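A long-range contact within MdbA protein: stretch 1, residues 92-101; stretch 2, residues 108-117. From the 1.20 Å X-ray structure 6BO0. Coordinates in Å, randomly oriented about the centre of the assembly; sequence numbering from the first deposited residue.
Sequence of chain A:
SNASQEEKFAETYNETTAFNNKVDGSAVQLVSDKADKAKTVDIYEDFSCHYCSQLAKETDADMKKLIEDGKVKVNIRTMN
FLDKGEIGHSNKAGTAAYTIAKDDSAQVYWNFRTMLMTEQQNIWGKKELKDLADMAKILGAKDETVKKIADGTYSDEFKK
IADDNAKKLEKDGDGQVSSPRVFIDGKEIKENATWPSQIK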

# COMPACT_ATOMS: atom_id res chain seq x y z
N LYS A 92 12.39 0.09 -0.60
CA LYS A 92 12.47 -0.92 0.46
C LYS A 92 11.10 -1.15 1.10
O LYS A 92 10.64 -2.28 1.25
CB LYS A 92 13.52 -0.54 1.49
CG LYS A 92 14.96 -0.52 0.93
CD LYS A 92 15.93 0.22 1.83
CE LYS A 92 17.22 0.54 1.12
NZ LYS A 92 18.14 1.30 2.00
N ALA A 93 10.45 -0.07 1.49
CA ALA A 93 9.11 -0.16 2.06
C ALA A 93 8.13 -0.75 1.06
O ALA A 93 7.32 -1.60 1.41
CB ALA A 93 8.65 1.20 2.54
N GLY A 94 8.21 -0.29 -0.20
CA GLY A 94 7.32 -0.81 -1.20
C GLY A 94 7.52 -2.29 -1.45
O GLY A 94 6.56 -3.05 -1.57
N THR A 95 8.79 -2.72 -1.51
CA THR A 95 9.08 -4.15 -1.69
C THR A 95 8.53 -4.97 -0.54
O THR A 95 7.96 -6.04 -0.72
CB THR A 95 10.60 -4.36 -1.85
OG1 THR A 95 11.03 -3.77 -3.08
CG2 THR A 95 10.95 -5.82 -1.91
N ALA A 96 8.76 -4.49 0.68
CA ALA A 96 8.26 -5.22 1.83
C ALA A 96 6.74 -5.37 1.81
O ALA A 96 6.22 -6.46 2.00
CB ALA A 96 8.69 -4.54 3.12
N ALA A 97 6.04 -4.26 1.57
CA ALA A 97 4.59 -4.31 1.54
C ALA A 97 4.08 -5.19 0.40
O ALA A 97 3.10 -5.93 0.56
CB ALA A 97 4.01 -2.92 1.44
N TYR A 98 4.76 -5.14 -0.76
CA TYR A 98 4.38 -5.95 -1.91
C TYR A 98 4.53 -7.43 -1.63
O TYR A 98 3.71 -8.25 -2.04
CB TYR A 98 5.23 -5.54 -3.13
CG TYR A 98 5.01 -6.39 -4.34
CD1 TYR A 98 3.92 -6.19 -5.17
CD2 TYR A 98 5.90 -7.41 -4.66
CE1 TYR A 98 3.69 -7.00 -6.27
CE2 TYR A 98 5.68 -8.22 -5.75
CZ TYR A 98 4.57 -7.99 -6.56
OH TYR A 98 4.38 -8.80 -7.66
N THR A 99 5.59 -7.78 -0.93
CA THR A 99 5.85 -9.17 -0.56
C THR A 99 4.71 -9.71 0.29
O THR A 99 4.22 -10.84 0.09
CB THR A 99 7.18 -9.28 0.20
OG1 THR A 99 8.25 -8.76 -0.59
CG2 THR A 99 7.50 -10.72 0.56
N ILE A 100 4.26 -8.89 1.25
CA ILE A 100 3.13 -9.28 2.08
C ILE A 100 1.84 -9.38 1.24
O ILE A 100 1.07 -10.32 1.38
CB ILE A 100 2.96 -8.30 3.26
CG1 ILE A 100 4.21 -8.29 4.13
CG2 ILE A 100 1.75 -8.60 4.07
CD1 ILE A 100 4.25 -7.17 5.15
N ALA A 101 1.64 -8.41 0.36
CA ALA A 101 0.45 -8.43 -0.50
C ALA A 101 0.39 -9.69 -1.34
O ALA A 101 -0.70 -10.23 -1.54
CB ALA A 101 0.43 -7.22 -1.41
N VAL A 108 -2.53 -8.76 7.41
CA VAL A 108 -1.15 -8.35 7.65
C VAL A 108 -0.77 -7.23 6.68
O VAL A 108 -0.13 -6.25 7.07
CB VAL A 108 -0.21 -9.56 7.57
CG1 VAL A 108 1.24 -9.12 7.71
CG2 VAL A 108 -0.53 -10.56 8.64
N TYR A 109 -1.18 -7.36 5.42
CA TYR A 109 -0.92 -6.31 4.44
C TYR A 109 -1.50 -4.96 4.90
O TYR A 109 -0.82 -3.93 4.88
CB TYR A 109 -1.48 -6.69 3.07
CG TYR A 109 -1.33 -5.54 2.10
CD1 TYR A 109 -0.10 -5.18 1.58
CD2 TYR A 109 -2.41 -4.75 1.77
CE1 TYR A 109 0.05 -4.09 0.73
CE2 TYR A 109 -2.28 -3.64 0.94
CZ TYR A 109 -1.06 -3.32 0.42
OH TYR A 109 -0.96 -2.22 -0.40
N TRP A 110 -2.77 -4.97 5.27
CA TRP A 110 -3.45 -3.75 5.66
C TRP A 110 -2.75 -3.07 6.83
O TRP A 110 -2.49 -1.86 6.82
CB TRP A 110 -4.90 -4.07 6.01
CG TRP A 110 -5.68 -2.89 6.42
CD1 TRP A 110 -5.89 -2.43 7.69
CD2 TRP A 110 -6.33 -1.96 5.56
NE1 TRP A 110 -6.63 -1.28 7.68
CE2 TRP A 110 -6.92 -0.98 6.38
CE3 TRP A 110 -6.48 -1.87 4.19
CZ2 TRP A 110 -7.63 0.08 5.85
CZ3 TRP A 110 -7.20 -0.81 3.68
CH2 TRP A 110 -7.76 0.13 4.50
N ASN A 111 -2.46 -3.85 7.86
CA ASN A 111 -1.80 -3.30 9.03
C ASN A 111 -0.37 -2.83 8.75
O ASN A 111 0.06 -1.80 9.27
CB ASN A 111 -1.84 -4.29 10.20
CG ASN A 111 -3.21 -4.39 10.81
OD1 ASN A 111 -3.80 -3.38 11.16
ND2 ASN A 111 -3.73 -5.60 10.93
N PHE A 112 0.35 -3.55 7.89
CA PHE A 112 1.70 -3.15 7.52
C PHE A 112 1.69 -1.85 6.71
O PHE A 112 2.51 -0.96 6.95
CB PHE A 112 2.39 -4.28 6.76
CG PHE A 112 3.87 -4.12 6.62
CD1 PHE A 112 4.71 -4.52 7.63
CD2 PHE A 112 4.43 -3.60 5.47
CE1 PHE A 112 6.09 -4.41 7.50
CE2 PHE A 112 5.81 -3.53 5.32
CZ PHE A 112 6.62 -3.92 6.35
N ARG A 113 0.75 -1.74 5.78
CA ARG A 113 0.62 -0.50 5.00
C ARG A 113 0.30 0.67 5.92
O ARG A 113 0.88 1.76 5.78
CB ARG A 113 -0.44 -0.66 3.91
CG ARG A 113 -0.76 0.62 3.18
CD ARG A 113 -1.71 0.43 2.03
NE ARG A 113 -2.09 1.71 1.43
CZ ARG A 113 -3.07 2.50 1.86
NH1 ARG A 113 -3.84 2.14 2.87
NH2 ARG A 113 -3.26 3.68 1.29
N THR A 114 -0.64 0.47 6.84
CA THR A 114 -0.98 1.53 7.80
C THR A 114 0.25 1.94 8.60
O THR A 114 0.51 3.13 8.79
CB THR A 114 -2.11 1.10 8.72
OG1 THR A 114 -3.28 0.83 7.95
CG2 THR A 114 -2.41 2.19 9.77
N MET A 115 0.99 0.96 9.09
CA MET A 115 2.19 1.24 9.84
C MET A 115 3.18 2.06 9.03
O MET A 115 3.72 3.04 9.50
CB MET A 115 2.77 -0.08 10.36
CG MET A 115 4.08 0.05 11.12
SD MET A 115 5.55 0.25 10.13
CE MET A 115 5.62 -1.33 9.27
N LEU A 116 3.43 1.65 7.79
CA LEU A 116 4.44 2.36 6.98
C LEU A 116 4.04 3.80 6.76
O LEU A 116 4.89 4.70 6.79
CB LEU A 116 4.62 1.69 5.63
CG LEU A 116 5.34 0.33 5.59
CD1 LEU A 116 5.27 -0.22 4.18
CD2 LEU A 116 6.77 0.45 6.04
N MET A 117 2.76 4.05 6.50
CA MET A 117 2.30 5.42 6.28
C MET A 117 2.30 6.21 7.58
O MET A 117 2.69 7.39 7.59
CB MET A 117 0.91 5.40 5.64
CG MET A 117 0.91 4.94 4.20
SD MET A 117 1.93 6.00 3.14
CE MET A 117 1.42 5.42 1.51

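Antiparallel helices often pack by setting large side chains from one against small ones from the other, and this pair from MdbA illustrates the principle without help from any hydrogen bond between the partners. At the centre lies Ile 100, whose CA-to-CB bond points toward the second helix. With chi1 in m and chi2 in t, its CD1 methyl sits over one face of the Phe 112 ring, 3.6 Å from the ring centroid and 18° off the normal, a CH-pi contact in which Ile 100 CD1 comes within 3.4 Å of Phe 112 CG. The other branch of the same side chain reaches further back along the second helix: Ile 100 CG2 lies 3.7 Å from Val 108 CG1 and 3.9 Å from Tyr 109 CB. A beta-branched residue suits this place because its two arms can fill separate spaces, and Ile 100 has the largest area covered by the opposing stretch.

Around this isoleucine the first helix offers alanines. Ala 97 is the most heavily covered of them, and its single methyl meets three larger side chains: Ala 97 CB is 4.0 Å from Leu 116 CD1, 4.1 Å from Phe 112 CD2 and 4.2 Å from Tyr 109 CE1. Phe 112 CE2 also lies 3.8 Å from Ala 97 N, a nitrogen whose hydrogen bond goes to Ala 93 O within its own helix. Phe 112, with chi1 in t, also touches Ala 96, whose CB lies 3.8 Å from Phe 112 CE2.

The contact then extends along the helices in opposite directions of sequence, as their 165° angle requires. At one end Ala 93 CB lies 4.0 Å from Leu 116 CD1; at the other, Ala 101 CB lies 3.7 Å from Tyr 109 CD1. The spacing is not uniform. The CA atoms of Ala 93 and Leu 116 are 7.2 Å apart, those of Ala 97 and Arg 113 6.5 Å, and those of Ala 101 and Tyr 109 5.5 Å, so the backbones draw together toward the Tyr 109 end. In all, 418 Å² is buried, counting both sides.

Polar atoms enter chiefly through the backbone. Ala 97 O lies at the edge of the Tyr 109 ring, near its plane and 3.4 Å from Tyr 109 CD1, while accepting a hydrogen bond from Ala 101 N at 2.9 Å. The carbonyl is thus satisfied inside its helix and simply packs against the aromatic edge. The guanidinium of Arg 113 finds its partners away from the contact: the side chain starts sideways, but its extended chain leads its end away, to hydrogen bonds elsewhere in the structure. On the first helix, Thr 99 OG1 donates to Thr 95 O at 2.7 Å, satisfying a buried hydroxyl locally. The general lesson is plain: when the backbone bonds within each helix, and side chains such as Thr 99 and Arg 113 find partners off the shared surface, shape and apolar contact can govern that surface.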